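PDB 6GNE: probable starch synthase 4, chloroplastic/amyloplastic, which belongs to the GT-B glycosyltransferase clan, joining a starch synthase catalytic domain to a group 1 glycosyltransferase domain, and holds bound ADP and glycan. Local coordinates for residues V216-I221 against L246-L250; F281-L286 against V473-S478; E18-V22 against V89-V94. All blocks are in the same frame, centred on the assembly; numbering follows the deposited sequence.

Contact 1: residues V216-I221 against L246-L250; sequences VKGAII and LHSTL. With GLC (alpha-D-glucopyranose), chain D.
Residues 216-221 lie on the helix 215-222, phi/psi staying near -65/-40, with I220 N bonded to V216 O at 3.0 Å and I221 N to K217 O at 3.2 Å. The partner begins at L246 (-91/-7) and runs into the helix 247-252, where L250 N reaches L246 O at 3.1 Å. The CA atoms of K217 and L246 are 7.2 Å apart and those of I220 and L250 7.5 Å apart. No hydrogen bond crosses the interface; it is side-chain packing. I220 (chi1 m, chi2 t) points toward the other helix and sits among three residues: its CD1 is 3.9 Å from L250 CD2 and 4.3 Å from L246 CD1, its CG2 3.8 Å from T249 CG2. L246 (m, t) reaches back, CD1 3.9 Å from V216 CG1 and CD2 3.9 Å from K217 CB. K217, chi1 t, lays CD 3.5 Å from T249 OG1, while its NZ bonds to P201 O. I221 O is 3.5 Å from O2 of the glucose, a weak hydrogen bond within a small glycan pocket. The result is a buried helix-helix contact in the N-terminal domain: helix 247-252 packs on one side of helix 215-222, while V216 and A219 lean on F172 of strand 169-174 and on W147 and A150, respectively, of helix 146-150.

Contact 2: residues F281-L286 against V473-S478; sequences FNAKDL and VEKVMS
No hydrogen bond crosses between 281-286 and 473-478; each side is held by its own. Residues N282 to D285 make a type I beta turn, with A283 at -46/-33 and K284 at -95/-1, closed by D285 N to N282 O at 2.9 Å; N282 (chi1 p) adds an Asx turn, its OD1 taking K284 N at 3.0 Å. Opposite, 473-477 is helical, M477 N bonding V473 O at 3.0 Å, and S478 OG turns back to E474 O at 2.9 Å. The two backbones come close, A283 CA and E474 CA standing 5.1 Å apart.

Apolar packing revolves around M477 (m, t, p), whose CA-CB bond points toward the turn. Its CB is 3.9 Å from A283 CB and its SD 3.6 Å from L286 CD2. L286 (m, t) also sets CD2 3.9 Å from V473 CG1, and its CD1 is 4.2 Å from E474 CG.

Two further van der Waals contacts set a carbon against an oxygen: the E474 side chain lies along the turn, CG 3.5 Å from A283 O, and A283 CB is 3.7 Å from S478 OG.

One sulfur-aromatic interaction joins in: M477 SD is 5.3 Å from the F281 ring centroid, 78° off the normal and so at the ring edge, with M477 CE 3.7 Å from F281 CE2.

K475 points away from the turn and bonds through NZ to T435 O and Q438 O. What results is a Met-aromatic contact beside an Asx-stabilised type I turn, joining the end of helix 466-477 to the connection that enters helix 287-300 on the C-terminal side of the GT-B fold.

Contact 3: residues E18-V22 against V89-V94; sequences EMAPV and VEGLPV
This is a buried apolar contact in the N-terminal Rossmann-like domain of the GT-B fold, where the loop leaving strand 11-15 for helix 27-41 meets the tip of a beta hairpin. The hairpin joins strands 78-89 and 92-100 through a type I' turn from V89 to L92: E90 (47/51) and G91 (79/-8) both take positive phi, and the pair V89 N to L92 O and L92 N to V89 O, each 3.0 Å, closes a two-residue turn. On the other side, E18 to A20 are extended and a cis peptide precedes P21, bending the chain before V22, whose CA lies 7.5 Å from V89 CA. No hydrogen bond links the segments. V89 (chi1 t) fills the bend, with CG1 3.7 Å from P21 CD and 4.3 Å from V22 CG1. E90 OE1 makes a salt bridge with K37 NZ, while E90 OE2 lies 4.0 Å from P21 CG. E18 faces elsewhere, OE1 bonding to V25 N and G26 N, and it touches the bound AC1 unit. M19 has I48 and L50 of strand 45-51 beside it. Stretched out with all three chi angles t, it pushes into the hairpin: SD lies 4.0 Å from V94 CG2, and the terminal CE is 3.9 Å from V89 CG1 and just 3.4 Å from L92 CD1.

How the contacts relate
In chain order contact 3 comes first, then contact 1, then contact 2, and none touches another. Contacts 1 and 3 share the N-terminal domain, their centres 29 Å apart and nearest atoms about 13 Å. Contact 2 belongs to the other half of the molecule, its centre 29 Å from that of contact 3 and 42 Å from that of contact 1, across the centre of the chain. Ligands lie near contacts 3 and 1: the A20 side chain of contact 3 is about 7 Å from ADP and about 11 Å from AC1, and the V216 side chain of contact 1 is about 8 Å from AC1. Contact 1 also adjoins a separate glycan pocket through I221.

Contact 1: residues V216-I221 against L246-L250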
loop_
_atom_site.group_PDB
_atom_site.type_symbol
_atom_site.label_atom_id
_atom_site.label_comp_id
_atom_site.label_asym_id
_atom_site.label_seq_id
_atom_site.Cartn_x
_atom_site.Cartn_y
_atom_site.Cartn_z
ATOM N N VAL A 216 -14.518 -9.778 -0.972
ATOM C CA VAL A 216 -13.240 -10.372 -0.598
ATOM C C VAL A 216 -13.409 -11.862 -0.322
ATOM O O VAL A 216 -12.552 -12.649 -0.704
ATOM C CB VAL A 216 -12.592 -9.632 0.595
ATOM C CG1 VAL A 216 -11.343 -10.356 1.100
ATOM C CG2 VAL A 216 -12.220 -8.218 0.180
ATOM N N LYS A 217 -14.517 -12.252 0.295
ATOM C CA LYS A 217 -14.804 -13.676 0.498
ATOM C C LYS A 217 -14.966 -14.456 -0.812
ATOM O O LYS A 217 -14.512 -15.601 -0.928
ATOM C CB LYS A 217 -16.056 -13.880 1.337
ATOM C CG LYS A 217 -16.261 -15.346 1.621
ATOM C CD LYS A 217 -16.881 -15.670 2.940
ATOM C CE LYS A 217 -18.361 -15.850 2.853
ATOM N NZ LYS A 217 -18.810 -16.951 3.744
ATOM N N GLY A 218 -15.633 -13.842 -1.789
ATOM C CA GLY A 218 -15.706 -14.408 -3.132
ATOM C C GLY A 218 -14.360 -14.550 -3.804
ATOM O O GLY A 218 -14.141 -15.518 -4.509
ATOM N N ALA A 219 -13.458 -13.597 -3.601
ATOM C CA ALA A 219 -12.119 -13.701 -4.188
ATOM C C ALA A 219 -11.269 -14.748 -3.510
ATOM O O ALA A 219 -10.450 -15.372 -4.168
ATOM C CB ALA A 219 -11.426 -12.376 -4.185
ATOM N N ILE A 220 -11.461 -14.968 -2.208
ATOM C CA ILE A 220 -10.719 -16.034 -1.538
ATOM C C ILE A 220 -11.149 -17.380 -2.123
ATOM O O ILE A 220 -10.338 -18.243 -2.388
ATOM C CB ILE A 220 -10.883 -16.008 -0.017
ATOM C CG1 ILE A 220 -10.188 -14.774 0.592
ATOM C CG2 ILE A 220 -10.352 -17.291 0.633
ATOM C CD1 ILE A 220 -10.791 -14.313 1.921
ATOM N N ILE A 221 -12.442 -17.536 -2.335
ATOM C CA ILE A 221 -13.005 -18.801 -2.812
ATOM C C ILE A 221 -12.668 -19.090 -4.272
ATOM O O ILE A 221 -12.188 -20.146 -4.614
ATOM C CB ILE A 221 -14.516 -18.839 -2.526
ATOM C CG1 ILE A 221 -14.706 -18.892 -0.985
ATOM C CG2 ILE A 221 -15.188 -20.054 -3.169
ATOM C CD1 ILE A 221 -16.087 -18.525 -0.535
ATOM N N LEU A 246 -13.574 -13.219 8.612
ATOM C CA LEU A 246 -13.107 -14.072 7.517
ATOM C C LEU A 246 -12.154 -15.189 7.935
ATOM O O LEU A 246 -11.794 -16.032 7.104
ATOM C CB LEU A 246 -12.420 -13.226 6.431
ATOM C CG LEU A 246 -13.353 -12.377 5.581
ATOM C CD1 LEU A 246 -12.525 -11.484 4.639
ATOM C CD2 LEU A 246 -14.340 -13.253 4.816
ATOM N N HIS A 247 -11.733 -15.207 9.197
ATOM C CA HIS A 247 -10.796 -16.221 9.689
ATOM C C HIS A 247 -11.176 -17.671 9.322
ATOM O O HIS A 247 -10.303 -18.425 8.890
ATOM C CB HIS A 247 -10.540 -16.038 11.188
ATOM C CG HIS A 247 -11.631 -16.534 12.078
ATOM N ND1 HIS A 247 -12.809 -15.846 12.265
ATOM C CD2 HIS A 247 -11.720 -17.654 12.842
ATOM C CE1 HIS A 247 -13.577 -16.518 13.112
ATOM N NE2 HIS A 247 -12.936 -17.614 13.479
ATOM N N SER A 248 -12.462 -18.021 9.436
ATOM C CA SER A 248 -12.970 -19.374 9.137
ATOM C C SER A 248 -12.770 -19.772 7.671
ATOM O O SER A 248 -12.411 -20.922 7.370
ATOM C CB SER A 248 -14.482 -19.501 9.449
ATOM O OG SER A 248 -14.814 -19.099 10.770
ATOM N N THR A 249 -13.037 -18.826 6.773
ATOM C CA THR A 249 -12.854 -19.029 5.351
ATOM C C THR A 249 -11.370 -19.209 4.990
ATOM O O THR A 249 -11.025 -20.071 4.161
ATOM C CB THR A 249 -13.454 -17.836 4.572
ATOM O OG1 THR A 249 -14.848 -17.744 4.867
ATOM C CG2 THR A 249 -13.239 -17.982 3.063
ATOM N N LEU A 250 -10.511 -18.391 5.600
ATOM C CA LEU A 250 -9.065 -18.468 5.365
ATOM C C LEU A 250 -8.426 -19.740 5.915
ATOM O O LEU A 250 -7.495 -20.270 5.296
ATOM C CB LEU A 250 -8.343 -17.234 5.926
ATOM C CG LEU A 250 -8.564 -15.935 5.154
ATOM C CD1 LEU A 250 -8.284 -14.759 6.052
ATOM C CD2 LEU A 250 -7.746 -15.878 3.867
HETATM C C1 GLC D . -14.265 -21.841 -8.839
HETATM C C2 GLC D . -13.946 -22.030 -7.351
HETATM C C3 GLC D . -14.891 -23.034 -6.695
HETATM C C4 GLC D . -16.320 -22.552 -6.974
HETATM C C5 GLC D . -16.523 -22.634 -8.499
HETATM C C6 GLC D . -17.955 -22.381 -8.979
HETATM O O2 GLC D . -12.601 -22.448 -7.151
HETATM O O3 GLC D . -14.654 -23.151 -5.285
HETATM O O4 GLC D . -17.312 -23.251 -6.198
HETATM O O5 GLC D . -15.656 -21.656 -9.090
HETATM O O6 GLC D . -17.983 -21.873 -10.328
#

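Contact 2: residues F281-L286 against V473-S478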
loop_
_atom_site.group_PDB
_atom_site.type_symbol
_atom_site.label_atom_id
_atom_site.label_comp_id
_atom_site.label_asym_id
_atom_site.label_seq_id
_atom_site.Cartn_x
_atom_site.Cartn_y
_atom_site.Cartn_z
ATOM N N PHE A 281 22.697 10.958 -1.370
ATOM C CA PHE A 281 23.579 10.245 -0.441
ATOM C C PHE A 281 23.319 8.757 -0.524
ATOM O O PHE A 281 22.368 8.321 -1.171
ATOM C CB PHE A 281 23.389 10.739 0.999
ATOM C CG PHE A 281 22.015 10.487 1.572
ATOM C CD1 PHE A 281 20.923 11.242 1.187
ATOM C CD2 PHE A 281 21.834 9.522 2.534
ATOM C CE1 PHE A 281 19.672 11.027 1.745
ATOM C CE2 PHE A 281 20.579 9.302 3.093
ATOM C CZ PHE A 281 19.488 10.053 2.692
ATOM N N ASN A 282 24.145 7.976 0.137
ATOM C CA ASN A 282 23.998 6.531 0.121
ATOM C C ASN A 282 24.658 5.948 1.361
ATOM O O ASN A 282 25.283 6.680 2.143
ATOM C CB ASN A 282 24.586 5.934 -1.189
ATOM C CG ASN A 282 26.076 6.276 -1.405
ATOM O OD1 ASN A 282 26.972 5.605 -0.870
ATOM N ND2 ASN A 282 26.341 7.329 -2.185
ATOM N N ALA A 283 24.530 4.631 1.519
ATOM C CA ALA A 283 25.138 3.904 2.641
ATOM C C ALA A 283 26.599 4.272 2.926
ATOM O O ALA A 283 27.016 4.233 4.076
ATOM C CB ALA A 283 24.982 2.390 2.441
ATOM N N LYS A 284 27.365 4.619 1.887
ATOM C CA LYS A 284 28.791 4.885 2.031
ATOM C C LYS A 284 29.138 6.366 2.230
ATOM O O LYS A 284 30.318 6.681 2.408
ATOM C CB LYS A 284 29.598 4.381 0.825
ATOM C CG LYS A 284 29.123 3.172 0.048
ATOM C CD LYS A 284 29.787 1.874 0.495
ATOM C CE LYS A 284 29.031 1.239 1.669
ATOM N NZ LYS A 284 29.603 -0.078 2.058
ATOM N N ASP A 285 28.157 7.266 2.242
ATOM C CA ASP A 285 28.437 8.716 2.295
ATOM C C ASP A 285 27.179 9.480 2.743
ATOM O O ASP A 285 26.320 9.802 1.930
ATOM C CB ASP A 285 28.945 9.187 0.904
ATOM C CG ASP A 285 29.140 10.700 0.791
ATOM O OD1 ASP A 285 29.346 11.421 1.797
ATOM O OD2 ASP A 285 29.086 11.173 -0.355
ATOM N N LEU A 286 27.088 9.757 4.040
ATOM C CA LEU A 286 25.913 10.367 4.649
ATOM C C LEU A 286 25.918 11.901 4.699
ATOM O O LEU A 286 24.987 12.525 5.202
ATOM C CB LEU A 286 25.789 9.824 6.067
ATOM C CG LEU A 286 25.745 8.311 6.197
ATOM C CD1 LEU A 286 25.894 7.921 7.663
ATOM C CD2 LEU A 286 24.463 7.803 5.569
ATOM N N VAL A 473 22.929 3.548 11.122
ATOM C CA VAL A 473 22.427 4.163 9.894
ATOM C C VAL A 473 23.000 3.453 8.661
ATOM O O VAL A 473 22.238 3.034 7.774
ATOM C CB VAL A 473 22.750 5.673 9.818
ATOM C CG1 VAL A 473 22.360 6.250 8.469
ATOM C CG2 VAL A 473 22.024 6.458 10.900
ATOM N N GLU A 474 24.324 3.306 8.616
ATOM C CA GLU A 474 25.001 2.583 7.517
ATOM C C GLU A 474 24.448 1.171 7.278
ATOM O O GLU A 474 24.170 0.749 6.136
ATOM C CB GLU A 474 26.502 2.518 7.775
ATOM C CG GLU A 474 27.126 3.884 7.544
ATOM C CD GLU A 474 28.510 4.059 8.101
ATOM O OE1 GLU A 474 29.147 5.085 7.751
ATOM O OE2 GLU A 474 28.942 3.180 8.886
ATOM N N LYS A 475 24.260 0.465 8.378
ATOM C CA LYS A 475 23.825 -0.917 8.322
ATOM C C LYS A 475 22.427 -1.042 7.751
ATOM O O LYS A 475 22.163 -1.901 6.911
ATOM C CB LYS A 475 23.869 -1.525 9.726
ATOM C CG LYS A 475 23.407 -2.957 9.799
ATOM C CD LYS A 475 23.406 -3.411 11.230
ATOM C CE LYS A 475 22.493 -4.605 11.404
ATOM N NZ LYS A 475 22.272 -4.747 12.861
ATOM N N VAL A 476 21.544 -0.193 8.241
ATOM C CA VAL A 476 20.134 -0.174 7.875
ATOM C C VAL A 476 19.953 0.235 6.410
ATOM O O VAL A 476 19.105 -0.301 5.692
ATOM C CB VAL A 476 19.420 0.775 8.892
ATOM C CG1 VAL A 476 18.139 1.329 8.402
ATOM C CG2 VAL A 476 19.170 0.028 10.181
ATOM N N MET A 477 20.781 1.181 5.970
ATOM C CA MET A 477 20.806 1.604 4.567
ATOM C C MET A 477 21.308 0.516 3.589
ATOM O O MET A 477 21.016 0.613 2.412
ATOM C CB MET A 477 21.615 2.887 4.404
ATOM C CG MET A 477 20.900 4.115 4.953
ATOM S SD MET A 477 21.708 5.704 4.584
ATOM C CE MET A 477 21.380 5.683 2.812
ATOM N N SER A 478 22.038 -0.491 4.082
ATOM C CA SER A 478 22.525 -1.646 3.313
ATOM C C SER A 478 21.601 -2.868 3.281
ATOM O O SER A 478 21.947 -3.873 2.682
ATOM C CB SER A 478 23.883 -2.089 3.852
ATOM O OG SER A 478 24.780 -1.000 3.841
#

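Contact 3: residues E18-V22 against V89-V94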
loop_
_atom_site.group_PDB
_atom_site.type_symbol
_atom_site.label_atom_id
_atom_site.label_comp_id
_atom_site.label_asym_id
_atom_site.label_seq_id
_atom_site.Cartn_x
_atom_site.Cartn_y
_atom_site.Cartn_z
ATOM N N GLU A 18 -5.432 1.236 -8.119
ATOM C CA GLU A 18 -4.279 2.140 -7.994
ATOM C C GLU A 18 -3.015 1.612 -8.648
ATOM O O GLU A 18 -2.795 0.401 -8.753
ATOM C CB GLU A 18 -3.906 2.351 -6.517
ATOM C CG GLU A 18 -4.929 3.042 -5.648
ATOM C CD GLU A 18 -4.461 3.067 -4.186
ATOM O OE1 GLU A 18 -3.359 3.604 -3.886
ATOM O OE2 GLU A 18 -5.198 2.541 -3.329
ATOM N N MET A 19 -2.176 2.560 -9.041
ATOM C CA MET A 19 -0.801 2.304 -9.413
ATOM C C MET A 19 0.009 3.586 -9.212
ATOM O O MET A 19 -0.322 4.651 -9.746
ATOM C CB MET A 19 -0.703 1.875 -10.866
ATOM C CG MET A 19 0.692 1.369 -11.259
ATOM S SD MET A 19 0.914 1.279 -13.031
ATOM C CE MET A 19 2.681 1.117 -13.103
ATOM N N ALA A 20 1.078 3.464 -8.449
ATOM C CA ALA A 20 1.969 4.581 -8.204
ATOM C C ALA A 20 2.797 4.837 -9.462
ATOM O O ALA A 20 3.280 3.868 -10.064
ATOM C CB ALA A 20 2.868 4.276 -7.014
ATOM N N PRO A 21 2.990 6.095 -9.877
ATOM C CA PRO A 21 2.540 7.349 -9.210
ATOM C C PRO A 21 1.243 7.943 -9.750
ATOM O O PRO A 21 0.730 8.838 -9.150
ATOM C CB PRO A 21 3.658 8.329 -9.564
ATOM C CG PRO A 21 4.106 7.864 -10.919
ATOM C CD PRO A 21 3.900 6.377 -10.996
ATOM N N VAL A 22 0.753 7.403 -10.871
ATOM C CA VAL A 22 -0.363 7.932 -11.613
ATOM C C VAL A 22 -1.687 7.942 -10.856
ATOM O O VAL A 22 -2.488 8.870 -11.010
ATOM C CB VAL A 22 -0.511 7.206 -12.987
ATOM C CG1 VAL A 22 -0.870 5.718 -12.857
ATOM C CG2 VAL A 22 -1.533 7.902 -13.865
ATOM N N VAL A 89 3.772 3.794 -17.858
ATOM C CA VAL A 89 3.999 4.350 -16.548
ATOM C C VAL A 89 5.156 3.562 -15.955
ATOM O O VAL A 89 5.030 2.368 -15.611
ATOM C CB VAL A 89 2.755 4.242 -15.645
ATOM C CG1 VAL A 89 3.042 4.836 -14.268
ATOM C CG2 VAL A 89 1.561 4.921 -16.306
ATOM N N GLU A 90 6.287 4.252 -15.884
ATOM C CA GLU A 90 7.557 3.713 -15.443
ATOM C C GLU A 90 7.938 2.375 -16.065
ATOM O O GLU A 90 8.271 1.401 -15.380
ATOM C CB GLU A 90 7.626 3.782 -13.913
ATOM C CG GLU A 90 8.102 5.200 -13.505
ATOM C CD GLU A 90 7.948 5.510 -12.036
ATOM O OE1 GLU A 90 7.961 4.542 -11.239
ATOM O OE2 GLU A 90 7.810 6.725 -11.724
ATOM N N GLY A 91 7.862 2.362 -17.394
ATOM C CA GLY A 91 8.182 1.189 -18.189
ATOM C C GLY A 91 7.097 0.133 -18.257
ATOM O O GLY A 91 7.248 -0.810 -19.010
ATOM N N LEU A 92 6.012 0.254 -17.492
ATOM C CA LEU A 92 4.919 -0.711 -17.589
ATOM C C LEU A 92 3.851 -0.231 -18.581
ATOM O O LEU A 92 3.457 0.921 -18.535
ATOM C CB LEU A 92 4.295 -0.967 -16.209
ATOM C CG LEU A 92 5.254 -1.647 -15.239
ATOM C CD1 LEU A 92 4.781 -1.433 -13.828
ATOM C CD2 LEU A 92 5.450 -3.114 -15.558
ATOM N N PRO A 93 3.371 -1.112 -19.467
ATOM C CA PRO A 93 2.180 -0.758 -20.246
ATOM C C PRO A 93 0.923 -0.706 -19.384
ATOM O O PRO A 93 0.704 -1.589 -18.581
ATOM C CB PRO A 93 2.064 -1.892 -21.289
ATOM C CG PRO A 93 3.315 -2.680 -21.181
ATOM C CD PRO A 93 3.868 -2.452 -19.804
ATOM N N VAL A 94 0.113 0.332 -19.558
ATOM C CA VAL A 94 -1.114 0.497 -18.794
ATOM C C VAL A 94 -2.281 0.779 -19.727
ATOM O O VAL A 94 -2.121 1.462 -20.736
ATOM C CB VAL A 94 -0.985 1.651 -17.782
ATOM C CG1 VAL A 94 -2.212 1.717 -16.876
ATOM C CG2 VAL A 94 0.291 1.459 -16.957
#